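PDB 4EV0: cyclic AMP receptor protein from Thermus thermophilus, which activates transcription from several promoters in a cAMP-dependent manner, working as a homodimer that binds cyclic AMP and DNA. Local coordinates for residues B[44-48]-B[49-53]; B[106-109]-B[110-114]; B[173-177]-B[178-182]. All coordinates share one frame; numbering follows the deposited sequence.

Interaction 1: B[44-48]-B[49-53]; sequences YLVAS and GKVRL. With CMP (adenosine-3',5'-cyclic-monophosphate), chain G.
Gly49 opens the second half of this corner, its carbonyl O lying 4.0 Å from CG1 of Val46. At phi 103° and psi -157° a side chain here would be jammed against the carbonyl oxygen of Ser48, so the turn calls for glycine. Lys50 swings away from 44-48, and its NZ forms a salt bridge with Glu93. Val51 makes the apolar contact: its CG2 meets CG2 of Val46 at 4.0 Å, the two side chains passing antiparallel, side by side. Both valines set CG1 anti to the backbone N (chi1 169° in each), leaving CG2, beside its own backbone N, as the branch that meets the other valine. Phe74 packs against both of them. Leu53 ends the walk at the nucleotide, with CD1 3.8 Å from O4' of the cyclic AMP ribose. Strand 42-46 pairs in one four-stranded antiparallel sheet and strand 51-57 in another, so the chain changes sheets here. Glu96 stands opposite two residues, Ala47 and Ser48, which makes a classic beta bulge at the corner of the cupin-type beta roll of a cyclic nucleotide-binding domain.

Interaction 2: B[106-109]-B[110-114]; sequences LALI and RRLPL. With SO4 (sulfate ion), chain H.
The flat peptide group that carries Leu108 O receives Leu112 N in the plane of its carbonyl, with a C=O...N angle of 158°. That bond is short, 2.7 Å from Leu112 N to Leu108 O, and nearly straight at the hydrogen (160°). Arg111 N also approaches Leu108 O, at 3.0 Å, but its N-H points poorly and the bond is weak. One residue on, the pattern breaks: Ile109 O lies 3.0 Å from Pro113 N, which has no hydrogen to give, while the CD and CG of the proline ring sit against the same oxygen. Leu108 and Leu112 bring their CD1 methyls to 4.4 Å, and Leu17 of helix 12-19 packs on Leu112. Arg110 lays its aliphatic stem back along the helix, CG 3.5 Å from Leu106 O, because CG stands anti to the carbonyl carbon (chi1 -81°). Ile109 packs on His117 of the second subunit, and Pro113 and Leu114 on its Arg110. Leu114 N gives a hydrogen bond of 3.0 Å to O4 of a sulfate, which Arg110 NE of the second subunit also holds. Pro113 cannot continue the bonding pattern, consistent with helix 102-111 ending here, and the next helix, 114-135, begins with an N-H turned to an anion that its positive end and the neighbouring arginine would probably favour, although the sulfate itself probably came from the crystallisation liquor.

Interaction 3: B[173-177]-B[178-182]; sequences AGTSR and ETVSR
Ser176 OG and Thr179 OG1 meet at 3.0 Å in a hydrogen bond that either hydroxyl could donate. Ser176 is the N-cap of helix 177-189, and its OG stands between its own backbone N and carbonyl carbon (chi1 77°), turned toward the first turn. Its carbonyl is gripped twice: Val180 N reaches Ser176 O at 3.2 Å from one face of the carbonyl plane, and Thr175 OG1 reaches it at 3.0 Å from the other. The same threonine hydroxyl presses on CG2 of Val180, the two side chains roughly perpendicular to each other. A valine in place of Thr175 has no hydroxyl to offer, and Ser176 O would probably be left with one of the two bonds described, its peptide less firmly fixed. Gly174, with phi 79°, turns the chain out of helix 166-173 just before these residues, consistent with the turn of a helix-turn-helix, whose second helix is the one that usually enters the major groove of DNA. One step along that helix, Arg177 O accepts Ser181 N at 3.0 Å. The bent Arg177 side chain, its pose perhaps partly set by a crystal neighbour, folds back so that Glu178 CB lies 4.0 Å over one face of its guanidinium, nearer the edge than the centre. At the guanidinium edge NH1 makes a weak bond to Ser181 OG, whose stronger partner is His166 ND1. Farther out, His166 and Ala170 of helix 166-173 pack on Val180, as does Val146 of helix 139-154, while Leu58 of the second subunit touches Ser176.

All three are local contacts where the chain changes course. Interaction 1 has no exposed residue among those that touch, and Val46 and Val51 are buried; interactions 2 and 3 mix buried residues (Leu108, Ile109, Leu112; Thr175, Val180) with exposed ones (Ala107, Arg110, Arg111; Arg177, Glu178). Interactions 1 and 2 share the cyclic nucleotide-binding domain, nearest atoms about 8 Å apart, whereas interaction 3 lies in the DNA-binding domain. Interaction 1 joins two beta sheets through apolar methyls. Interaction 2 passes from one helix to another by backbone bonding, and interaction 3 starts a helix with hydroxyls as well. The second subunit touches interactions 2 and 3, while interaction 1 is packed within its own chain.

Interaction 1: B[44-48]-B[49-53]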
loop_
_atom_site.group_PDB
_atom_site.type_symbol
_atom_site.label_atom_id
_atom_site.label_comp_id
_atom_site.label_asym_id
_atom_site.label_seq_id
_atom_site.Cartn_x
_atom_site.Cartn_y
_atom_site.Cartn_z
ATOM N N TYR B 44 21.539 5.379 -4.934
ATOM C CA TYR B 44 21.914 5.946 -6.217
ATOM C C TYR B 44 20.959 7.051 -6.646
ATOM O O TYR B 44 19.736 6.938 -6.493
ATOM C CB TYR B 44 21.951 4.863 -7.314
ATOM C CG TYR B 44 22.847 3.673 -7.037
ATOM C CD1 TYR B 44 22.370 2.564 -6.356
ATOM C CD2 TYR B 44 24.165 3.653 -7.470
ATOM C CE1 TYR B 44 23.178 1.469 -6.102
ATOM C CE2 TYR B 44 24.993 2.559 -7.218
ATOM C CZ TYR B 44 24.488 1.468 -6.536
ATOM O OH TYR B 44 25.294 0.376 -6.284
ATOM N N LEU B 45 21.539 8.117 -7.185
ATOM C CA LEU B 45 20.807 9.112 -7.952
ATOM C C LEU B 45 21.034 8.804 -9.422
ATOM O O LEU B 45 22.126 8.383 -9.807
ATOM C CB LEU B 45 21.350 10.505 -7.648
ATOM C CG LEU B 45 20.524 11.471 -6.799
ATOM C CD1 LEU B 45 19.490 10.738 -5.939
ATOM C CD2 LEU B 45 21.448 12.303 -5.937
ATOM N N VAL B 46 20.011 8.999 -10.247
ATOM C CA VAL B 46 20.173 8.841 -11.690
ATOM C C VAL B 46 20.627 10.164 -12.299
ATOM O O VAL B 46 19.914 11.167 -12.227
ATOM C CB VAL B 46 18.873 8.375 -12.374
ATOM C CG1 VAL B 46 19.006 8.479 -13.894
ATOM C CG2 VAL B 46 18.522 6.957 -11.941
ATOM N N ALA B 47 21.830 10.171 -12.866
ATOM C CA ALA B 47 22.341 11.351 -13.555
ATOM C C ALA B 47 21.840 11.407 -15.009
ATOM O O ALA B 47 21.491 12.476 -15.520
ATOM C CB ALA B 47 23.844 11.362 -13.512
ATOM N N SER B 48 21.808 10.250 -15.664
ATOM C CA SER B 48 21.291 10.141 -17.022
ATOM C C SER B 48 20.884 8.696 -17.296
ATOM O O SER B 48 21.442 7.774 -16.703
ATOM C CB SER B 48 22.354 10.562 -18.028
ATOM O OG SER B 48 23.346 9.560 -18.134
ATOM N N GLY B 49 19.921 8.500 -18.196
ATOM C CA GLY B 49 19.467 7.167 -18.543
ATOM C C GLY B 49 18.138 6.836 -17.891
ATOM O O GLY B 49 17.374 7.731 -17.516
ATOM N N LYS B 50 17.866 5.543 -17.742
ATOM C CA LYS B 50 16.598 5.082 -17.197
ATOM C C LYS B 50 16.786 3.769 -16.441
ATOM O O LYS B 50 17.443 2.837 -16.927
ATOM C CB LYS B 50 15.571 4.916 -18.327
ATOM C CG LYS B 50 14.146 4.654 -17.864
ATOM C CD LYS B 50 13.155 4.595 -19.057
ATOM C CE LYS B 50 12.809 5.990 -19.584
ATOM N NZ LYS B 50 12.473 5.991 -21.039
ATOM N N VAL B 51 16.197 3.694 -15.253
ATOM C CA VAL B 51 16.330 2.508 -14.423
ATOM C C VAL B 51 14.973 1.878 -14.136
ATOM O O VAL B 51 14.020 2.584 -13.858
ATOM C CB VAL B 51 17.045 2.856 -13.108
ATOM C CG1 VAL B 51 16.964 1.702 -12.111
ATOM C CG2 VAL B 51 18.494 3.235 -13.388
ATOM N N ARG B 52 14.873 0.555 -14.217
ATOM C CA ARG B 52 13.652 -0.110 -13.785
ATOM C C ARG B 52 13.858 -0.917 -12.505
ATOM O O ARG B 52 14.812 -1.697 -12.391
ATOM C CB ARG B 52 13.076 -1.016 -14.876
ATOM C CG ARG B 52 11.811 -1.727 -14.432
ATOM C CD ARG B 52 11.152 -2.475 -15.578
ATOM N NE ARG B 52 11.917 -3.664 -15.928
ATOM C CZ ARG B 52 11.568 -4.903 -15.601
ATOM N NH1 ARG B 52 10.446 -5.123 -14.919
ATOM N NH2 ARG B 52 12.347 -5.921 -15.972
ATOM N N LEU B 53 12.950 -0.715 -11.553
ATOM C CA LEU B 53 12.889 -1.495 -10.323
ATOM C C LEU B 53 11.754 -2.517 -10.379
ATOM O O LEU B 53 10.665 -2.221 -10.874
ATOM C CB LEU B 53 12.625 -0.573 -9.138
ATOM C CG LEU B 53 13.574 0.606 -8.961
ATOM C CD1 LEU B 53 13.019 1.576 -7.928
ATOM C CD2 LEU B 53 14.961 0.120 -8.557
HETATM P P CMP G . 16.762 -0.935 -1.638
HETATM O O1P CMP G . 18.145 -0.606 -1.158
HETATM O O2P CMP G . 15.852 -1.743 -0.740
HETATM O "O5'" CMP G . 16.830 -1.619 -3.099
HETATM C "C5'" CMP G . 15.716 -1.568 -3.989
HETATM C "C4'" CMP G . 15.136 -0.197 -3.955
HETATM O "O4'" CMP G . 13.862 -0.118 -4.621
HETATM C "C3'" CMP G . 14.807 0.297 -2.581
HETATM O "O3'" CMP G . 15.966 0.492 -1.796
HETATM C "C2'" CMP G . 13.994 1.536 -2.905
HETATM O "O2'" CMP G . 14.826 2.579 -3.380
HETATM C "C1'" CMP G . 13.171 1.007 -4.093
HETATM N N9 CMP G . 11.830 0.590 -3.673
HETATM C C8 CMP G . 11.515 -0.388 -2.806
HETATM N N7 CMP G . 10.162 -0.444 -2.650
HETATM C C5 CMP G . 9.611 0.509 -3.431
HETATM C C6 CMP G . 8.239 0.980 -3.755
HETATM N N6 CMP G . 7.155 0.393 -3.176
HETATM N N1 CMP G . 8.120 2.013 -4.633
HETATM C C2 CMP G . 9.187 2.600 -5.200
HETATM N N3 CMP G . 10.461 2.211 -4.960
HETATM C C4 CMP G . 10.722 1.194 -4.101
#

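Interaction 2: B[106-109]-B[110-114]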
loop_
_atom_site.group_PDB
_atom_site.type_symbol
_atom_site.label_atom_id
_atom_site.label_comp_id
_atom_site.label_asym_id
_atom_site.label_seq_id
_atom_site.Cartn_x
_atom_site.Cartn_y
_atom_site.Cartn_z
ATOM N N LEU B 106 26.826 8.950 6.062
ATOM C CA LEU B 106 26.900 9.246 7.495
ATOM C C LEU B 106 27.655 10.542 7.805
ATOM O O LEU B 106 27.305 11.282 8.728
ATOM C CB LEU B 106 27.551 8.080 8.248
ATOM C CG LEU B 106 26.653 6.851 8.398
ATOM C CD1 LEU B 106 27.341 5.783 9.226
ATOM C CD2 LEU B 106 25.342 7.255 9.030
ATOM N N ALA B 107 28.699 10.811 7.034
ATOM C CA ALA B 107 29.445 12.043 7.229
ATOM C C ALA B 107 28.692 13.223 6.605
ATOM O O ALA B 107 28.778 14.351 7.102
ATOM C CB ALA B 107 30.875 11.923 6.669
ATOM N N LEU B 108 27.948 12.962 5.529
ATOM C CA LEU B 108 27.197 14.026 4.859
ATOM C C LEU B 108 26.050 14.606 5.705
ATOM O O LEU B 108 25.891 15.826 5.798
ATOM C CB LEU B 108 26.656 13.559 3.508
ATOM C CG LEU B 108 25.672 14.527 2.832
ATOM C CD1 LEU B 108 26.335 15.885 2.588
ATOM C CD2 LEU B 108 25.126 13.941 1.521
ATOM N N ILE B 109 25.238 13.740 6.303
ATOM C CA ILE B 109 24.084 14.226 7.064
ATOM C C ILE B 109 24.516 15.001 8.305
ATOM O O ILE B 109 23.767 15.836 8.801
ATOM C CB ILE B 109 23.087 13.106 7.427
ATOM C CG1 ILE B 109 23.710 12.105 8.392
ATOM C CG2 ILE B 109 22.591 12.412 6.163
ATOM C CD1 ILE B 109 22.712 11.140 8.962
ATOM N N ARG B 110 25.740 14.747 8.774
ATOM C CA ARG B 110 26.314 15.502 9.898
ATOM C C ARG B 110 26.538 16.961 9.524
ATOM O O ARG B 110 26.462 17.845 10.373
ATOM C CB ARG B 110 27.621 14.881 10.382
ATOM C CG ARG B 110 27.435 13.690 11.296
ATOM C CD ARG B 110 28.775 13.226 11.876
ATOM N NE ARG B 110 28.591 12.674 13.219
ATOM C CZ ARG B 110 29.547 12.590 14.141
ATOM N NH1 ARG B 110 30.775 13.017 13.868
ATOM N NH2 ARG B 110 29.277 12.078 15.336
ATOM N N ARG B 111 26.813 17.197 8.246
ATOM C CA ARG B 111 26.887 18.549 7.710
ATOM C C ARG B 111 25.532 19.063 7.192
ATOM O O ARG B 111 25.231 20.246 7.352
ATOM C CB ARG B 111 27.968 18.655 6.623
ATOM C CG ARG B 111 29.387 18.801 7.191
ATOM C CD ARG B 111 30.081 20.063 6.691
ATOM N NE ARG B 111 30.645 19.866 5.358
ATOM C CZ ARG B 111 31.473 20.717 4.756
ATOM N NH1 ARG B 111 31.844 21.840 5.363
ATOM N NH2 ARG B 111 31.940 20.444 3.541
ATOM N N LEU B 112 24.725 18.184 6.583
ATOM C CA LEU B 112 23.397 18.573 6.079
ATOM C C LEU B 112 22.259 17.622 6.471
ATOM O O LEU B 112 21.836 16.796 5.655
ATOM C CB LEU B 112 23.409 18.728 4.551
ATOM C CG LEU B 112 24.343 19.798 3.984
ATOM C CD1 LEU B 112 24.343 19.797 2.441
ATOM C CD2 LEU B 112 23.972 21.169 4.555
ATOM N N PRO B 113 21.742 17.761 7.704
ATOM C CA PRO B 113 20.694 16.878 8.234
ATOM C C PRO B 113 19.488 16.818 7.300
ATOM O O PRO B 113 18.778 15.808 7.229
ATOM C CB PRO B 113 20.290 17.560 9.554
ATOM C CG PRO B 113 21.419 18.423 9.927
ATOM C CD PRO B 113 22.062 18.861 8.633
ATOM N N LEU B 114 19.265 17.907 6.576
ATOM C CA LEU B 114 18.123 18.015 5.686
ATOM C C LEU B 114 18.130 16.923 4.599
ATOM O O LEU B 114 17.088 16.645 3.966
ATOM C CB LEU B 114 18.071 19.410 5.063
ATOM C CG LEU B 114 16.711 19.875 4.540
ATOM C CD1 LEU B 114 15.655 19.863 5.667
ATOM C CD2 LEU B 114 16.818 21.253 3.885
HETATM S S SO4 H . 20.643 21.898 6.514
HETATM O O1 SO4 H . 21.875 22.385 7.140
HETATM O O2 SO4 H . 19.529 22.132 7.440
HETATM O O3 SO4 H . 20.387 22.617 5.268
HETATM O O4 SO4 H . 20.774 20.472 6.252
#

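Interaction 3: B[173-177]-B[178-182]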
loop_
_atom_site.group_PDB
_atom_site.type_symbol
_atom_site.label_atom_id
_atom_site.label_comp_id
_atom_site.label_asym_id
_atom_site.label_seq_id
_atom_site.Cartn_x
_atom_site.Cartn_y
_atom_site.Cartn_z
ATOM N N ALA B 173 -20.645 -4.191 -0.780
ATOM C CA ALA B 173 -19.851 -4.564 -1.958
ATOM C C ALA B 173 -18.336 -4.609 -1.729
ATOM O O ALA B 173 -17.611 -5.228 -2.508
ATOM C CB ALA B 173 -20.177 -3.646 -3.123
ATOM N N GLY B 174 -17.861 -3.957 -0.670
ATOM C CA GLY B 174 -16.435 -3.905 -0.374
ATOM C C GLY B 174 -15.699 -2.894 -1.234
ATOM O O GLY B 174 -14.548 -3.098 -1.627
ATOM N N THR B 175 -16.374 -1.793 -1.541
ATOM C CA THR B 175 -15.780 -0.720 -2.323
ATOM C C THR B 175 -15.962 0.543 -1.516
ATOM O O THR B 175 -16.570 0.504 -0.436
ATOM C CB THR B 175 -16.513 -0.520 -3.657
ATOM O OG1 THR B 175 -17.744 0.177 -3.414
ATOM C CG2 THR B 175 -16.807 -1.872 -4.342
ATOM N N SER B 176 -15.456 1.661 -2.030
ATOM C CA SER B 176 -15.638 2.942 -1.353
ATOM C C SER B 176 -17.028 3.505 -1.640
ATOM O O SER B 176 -17.688 3.101 -2.610
ATOM C CB SER B 176 -14.581 3.949 -1.797
ATOM O OG SER B 176 -14.886 4.476 -3.071
ATOM N N ARG B 177 -17.469 4.431 -0.789
ATOM C CA ARG B 177 -18.726 5.143 -1.000
ATOM C C ARG B 177 -18.692 5.881 -2.350
ATOM O O ARG B 177 -19.669 5.846 -3.114
ATOM C CB ARG B 177 -18.997 6.107 0.175
ATOM C CG ARG B 177 -20.446 6.642 0.309
ATOM C CD ARG B 177 -20.670 7.916 -0.507
ATOM N NE ARG B 177 -19.487 8.781 -0.496
ATOM C CZ ARG B 177 -19.182 9.654 -1.461
ATOM N NH1 ARG B 177 -19.983 9.794 -2.517
ATOM N NH2 ARG B 177 -18.081 10.393 -1.366
ATOM N N GLU B 178 -17.556 6.509 -2.652
ATOM C CA GLU B 178 -17.412 7.274 -3.886
ATOM C C GLU B 178 -17.587 6.428 -5.145
ATOM O O GLU B 178 -18.230 6.861 -6.100
ATOM C CB GLU B 178 -16.073 8.008 -3.947
ATOM C CG GLU B 178 -15.940 8.873 -5.200
ATOM C CD GLU B 178 -14.535 9.418 -5.403
ATOM O OE1 GLU B 178 -13.634 9.068 -4.605
ATOM O OE2 GLU B 178 -14.336 10.193 -6.366
ATOM N N THR B 179 -17.015 5.230 -5.164
ATOM C CA THR B 179 -17.141 4.401 -6.363
ATOM C C THR B 179 -18.545 3.801 -6.487
ATOM O O THR B 179 -19.030 3.589 -7.600
ATOM C CB THR B 179 -16.032 3.313 -6.493
ATOM O OG1 THR B 179 -15.862 2.624 -5.250
ATOM C CG2 THR B 179 -14.704 3.945 -6.913
ATOM N N VAL B 180 -19.199 3.551 -5.350
ATOM C CA VAL B 180 -20.591 3.120 -5.355
ATOM C C VAL B 180 -21.474 4.180 -6.010
ATOM O O VAL B 180 -22.361 3.848 -6.816
ATOM C CB VAL B 180 -21.126 2.749 -3.934
ATOM C CG1 VAL B 180 -22.658 2.873 -3.873
ATOM C CG2 VAL B 180 -20.699 1.330 -3.550
ATOM N N SER B 181 -21.213 5.449 -5.695
ATOM C CA SER B 181 -21.987 6.524 -6.310
ATOM C C SER B 181 -21.673 6.594 -7.794
ATOM O O SER B 181 -22.570 6.757 -8.616
ATOM C CB SER B 181 -21.742 7.880 -5.636
ATOM O OG SER B 181 -22.130 7.846 -4.276
ATOM N N ARG B 182 -20.397 6.457 -8.132
ATOM C CA ARG B 182 -19.982 6.443 -9.531
ATOM C C ARG B 182 -20.677 5.321 -10.297
ATOM O O ARG B 182 -21.196 5.532 -11.388
ATOM C CB ARG B 182 -18.466 6.286 -9.641
ATOM C CG ARG B 182 -17.666 7.495 -9.177
ATOM C CD ARG B 182 -16.157 7.255 -9.361
ATOM N NE ARG B 182 -15.813 6.942 -10.753
ATOM C CZ ARG B 182 -14.718 6.282 -11.128
ATOM N NH1 ARG B 182 -13.857 5.853 -10.209
ATOM N NH2 ARG B 182 -14.487 6.045 -12.420
#